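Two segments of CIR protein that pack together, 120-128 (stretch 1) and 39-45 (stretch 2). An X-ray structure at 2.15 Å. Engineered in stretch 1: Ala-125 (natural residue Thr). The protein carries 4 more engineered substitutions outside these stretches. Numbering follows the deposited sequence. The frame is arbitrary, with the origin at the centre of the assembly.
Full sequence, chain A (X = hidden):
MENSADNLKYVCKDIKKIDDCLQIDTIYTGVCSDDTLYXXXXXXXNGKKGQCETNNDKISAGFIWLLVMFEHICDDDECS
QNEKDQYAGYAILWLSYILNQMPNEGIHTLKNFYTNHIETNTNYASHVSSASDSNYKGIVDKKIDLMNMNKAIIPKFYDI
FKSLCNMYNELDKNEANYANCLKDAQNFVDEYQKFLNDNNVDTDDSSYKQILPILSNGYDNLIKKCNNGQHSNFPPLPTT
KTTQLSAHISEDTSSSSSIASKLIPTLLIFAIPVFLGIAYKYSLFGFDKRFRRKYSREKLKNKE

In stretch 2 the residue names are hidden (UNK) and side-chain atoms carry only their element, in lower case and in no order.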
# COMPACT_ATOMS: atom_id res chain seq x y z
N THR A 120 -1.90 6.13 -19.07
CA THR A 120 -2.90 6.20 -20.11
C THR A 120 -4.21 6.87 -19.60
O THR A 120 -4.96 7.42 -20.40
CB THR A 120 -3.00 4.78 -20.65
OG1 THR A 120 -2.12 4.67 -21.78
CG2 THR A 120 -4.38 4.33 -20.96
N ASN A 121 -4.46 6.84 -18.29
CA ASN A 121 -5.61 7.48 -17.68
C ASN A 121 -5.34 8.99 -17.63
O ASN A 121 -4.34 9.44 -17.08
CB ASN A 121 -5.81 6.96 -16.28
CG ASN A 121 -7.14 7.26 -15.69
OD1 ASN A 121 -7.72 8.34 -15.89
ND2 ASN A 121 -7.67 6.30 -14.97
N THR A 122 -6.25 9.78 -18.21
CA THR A 122 -6.09 11.24 -18.25
C THR A 122 -6.07 11.92 -16.86
O THR A 122 -5.49 12.98 -16.67
CB THR A 122 -7.13 11.83 -19.17
OG1 THR A 122 -6.82 13.20 -19.36
CG2 THR A 122 -8.56 11.64 -18.65
N ASN A 123 -6.65 11.24 -15.87
CA ASN A 123 -6.74 11.69 -14.49
C ASN A 123 -5.46 11.56 -13.69
O ASN A 123 -5.34 12.16 -12.62
CB ASN A 123 -7.87 10.94 -13.82
CG ASN A 123 -9.18 11.32 -14.45
OD1 ASN A 123 -9.65 12.42 -14.27
ND2 ASN A 123 -9.78 10.44 -15.22
N TYR A 124 -4.50 10.78 -14.19
CA TYR A 124 -3.22 10.58 -13.55
C TYR A 124 -2.38 11.87 -13.67
O TYR A 124 -1.87 12.36 -12.66
CB TYR A 124 -2.50 9.38 -14.19
CG TYR A 124 -1.16 9.09 -13.59
CD1 TYR A 124 -1.04 8.67 -12.27
CD2 TYR A 124 0.00 9.19 -14.34
CE1 TYR A 124 0.19 8.38 -11.71
CE2 TYR A 124 1.24 8.90 -13.80
CZ TYR A 124 1.34 8.50 -12.48
OH TYR A 124 2.55 8.22 -11.91
N ALA A 125 -2.27 12.44 -14.87
CA ALA A 125 -1.51 13.68 -15.06
C ALA A 125 -2.19 14.92 -14.42
O ALA A 125 -1.49 15.80 -13.89
CB ALA A 125 -1.26 13.92 -16.54
N SER A 126 -3.54 14.98 -14.41
CA SER A 126 -4.23 16.15 -13.88
C SER A 126 -4.49 16.13 -12.36
O SER A 126 -4.60 17.21 -11.77
CB SER A 126 -5.53 16.42 -14.64
OG SER A 126 -6.30 15.26 -14.88
N HIS A 127 -4.62 14.96 -11.73
CA HIS A 127 -4.93 14.90 -10.31
C HIS A 127 -3.74 14.49 -9.44
O HIS A 127 -3.64 14.96 -8.30
CB HIS A 127 -6.18 14.06 -10.06
CG HIS A 127 -7.38 14.71 -10.67
ND1 HIS A 127 -7.61 16.06 -10.46
CD2 HIS A 127 -8.36 14.23 -11.46
CE1 HIS A 127 -8.68 16.36 -11.16
NE2 HIS A 127 -9.22 15.29 -11.71
N VAL A 128 -2.83 13.68 -9.98
CA VAL A 128 -1.62 13.33 -9.23
C VAL A 128 -0.60 14.42 -9.52
O VAL A 128 -0.10 14.50 -10.65
CB VAL A 128 -1.07 11.93 -9.51
CG1 VAL A 128 0.10 11.65 -8.59
CG2 VAL A 128 -2.17 10.87 -9.32
N UNK A 39 -14.97 7.29 -9.21
CA UNK A 39 -15.56 7.65 -10.50
C UNK A 39 -14.91 8.86 -11.16
O UNK A 39 -14.73 8.86 -12.38
o UNK A 39 -17.43 8.92 -9.56
c UNK A 39 -17.07 7.83 -10.40
N UNK A 40 -14.49 9.85 -10.36
CA UNK A 40 -13.79 11.05 -10.84
C UNK A 40 -12.47 10.73 -11.54
O UNK A 40 -11.96 11.55 -12.30
c UNK A 40 -14.64 12.80 -9.12
o UNK A 40 -15.45 13.29 -9.95
c UNK A 40 -13.46 11.98 -9.65
o UNK A 40 -14.73 12.96 -7.87
N UNK A 41 -11.88 9.55 -11.27
CA UNK A 41 -10.59 9.13 -11.79
C UNK A 41 -10.66 8.02 -12.85
O UNK A 41 -9.63 7.50 -13.26
c UNK A 41 -9.12 11.08 -9.87
c UNK A 41 -10.10 10.58 -7.34
c UNK A 41 -9.59 9.81 -9.57
c UNK A 41 -9.65 8.74 -10.64
c UNK A 41 -10.13 9.59 -8.32
o UNK A 41 -9.59 12.86 -6.73
c UNK A 41 -9.60 11.84 -7.65
c UNK A 41 -9.12 12.09 -8.91
N UNK A 42 -11.87 7.68 -13.32
CA UNK A 42 -12.08 6.68 -14.36
C UNK A 42 -11.49 7.17 -15.69
O UNK A 42 -11.58 8.36 -16.00
c UNK A 42 -13.57 6.37 -14.50
s UNK A 42 -14.24 5.29 -13.20
N UNK A 43 -10.85 6.28 -16.47
CA UNK A 43 -10.27 6.73 -17.74
C UNK A 43 -11.33 7.17 -18.73
O UNK A 43 -12.45 6.65 -18.73
c UNK A 43 -9.61 4.46 -17.23
c UNK A 43 -10.65 4.83 -16.23
c UNK A 43 -9.51 5.50 -18.28
N UNK A 44 -10.96 8.07 -19.63
CA UNK A 44 -11.85 8.50 -20.69
C UNK A 44 -12.12 7.34 -21.65
O UNK A 44 -11.23 6.53 -21.91
c UNK A 44 -11.50 10.99 -20.96
s UNK A 44 -11.18 12.16 -22.29
c UNK A 44 -9.40 11.89 -22.55
c UNK A 44 -11.19 9.62 -21.47
N UNK A 45 -13.33 7.27 -22.19
CA UNK A 45 -13.71 6.24 -23.15
C UNK A 45 -14.25 6.96 -24.39
O UNK A 45 -15.29 7.62 -24.31
c UNK A 45 -16.68 2.43 -24.36
c UNK A 45 -15.00 4.05 -23.40
n UNK A 45 -18.12 2.04 -24.43
c UNK A 45 -14.78 5.31 -22.56
c UNK A 45 -16.44 3.52 -23.34
O HOH W 1 -8.01 8.51 -20.18

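Position 39 carries two side-chain atoms, one carbon followed by one oxygen, and both lie out of reach of stretch 1. This hydroxymethyl group is that of serine. Ser-39 works through its backbone: its O accepts from the N of position 42 at 3.2 Å, closing the short 3-10 turn.

Position 40 has two carbons, the second bearing two oxygens: a carboxylate attached directly to CB, touching nothing on stretch 1, hence aspartate. Asp-40 points its CB sideways. Its backbone O sits 3.2 Å from Asn-123 OD1, but both atoms are acceptors, so the approach is no hydrogen bond.

At position 41 one carbon leads to a six-carbon ring with an oxygen on its far side, a phenol. The ring reaches the helix and meets Asn-123 CB and the His-127 ring at its edge, near its plane. This is tyrosine. From Tyr-41, CE1 comes within 3.4 Å of His-127 CD2; the two rings pair obliquely, centroids 5.3 Å apart and planes at 79°.

Position 42 shows one carbon and one sulfur, with CB directed away from stretch 1. That is cysteine, and Cys-42 is covalently bonded elsewhere in the structure. Its backbone O approaches Asn-123 ND2 at 2.9 Å, though the angle is too poor for a hydrogen bond.

Three carbons at position 43 close a ring onto the backbone N and lie against the amide of Asn-121, beside the start of the helix. The closed ring is the mark of proline. Pro-43 lays CG 3.5 Å from Asn-121 ND2.

Position 44 is an unbranched chain of two carbons, a sulfur and a last carbon, and it touches Thr-122; this is methionine. Although the CB of Met-44 points sideways, its chain comes nearer to stretch 1, with CG 3.8 Å from Thr-122 CG2.

Position 45 extends four carbons in a row to a nitrogen, exposed and out of reach of the helix: lysine.

The contact is built around a helix cap put to double use. Asn-121 OD1 accepts from Asn-123 N at 3.1 Å, capping the helix, and from Asn-123 ND2 at 3.0 Å. The same cap residue then donates from ND2 to Tyr-41 O at 2.9 Å, the one direct hydrogen bond between the stretches. A water adds a bridge, accepting from Thr-122 N and Met-44 N and donating to Thr-120 O. Tyr-41 packs against Asn-123 and His-127, Met-44 against Thr-122, and Pro-43 against the amide of Asn-121. The rule: a side-chain amide at the helix cap reads the facing loop's backbone, with side-chain packing around it.

Stretch 2 39-45: SDYCPMK
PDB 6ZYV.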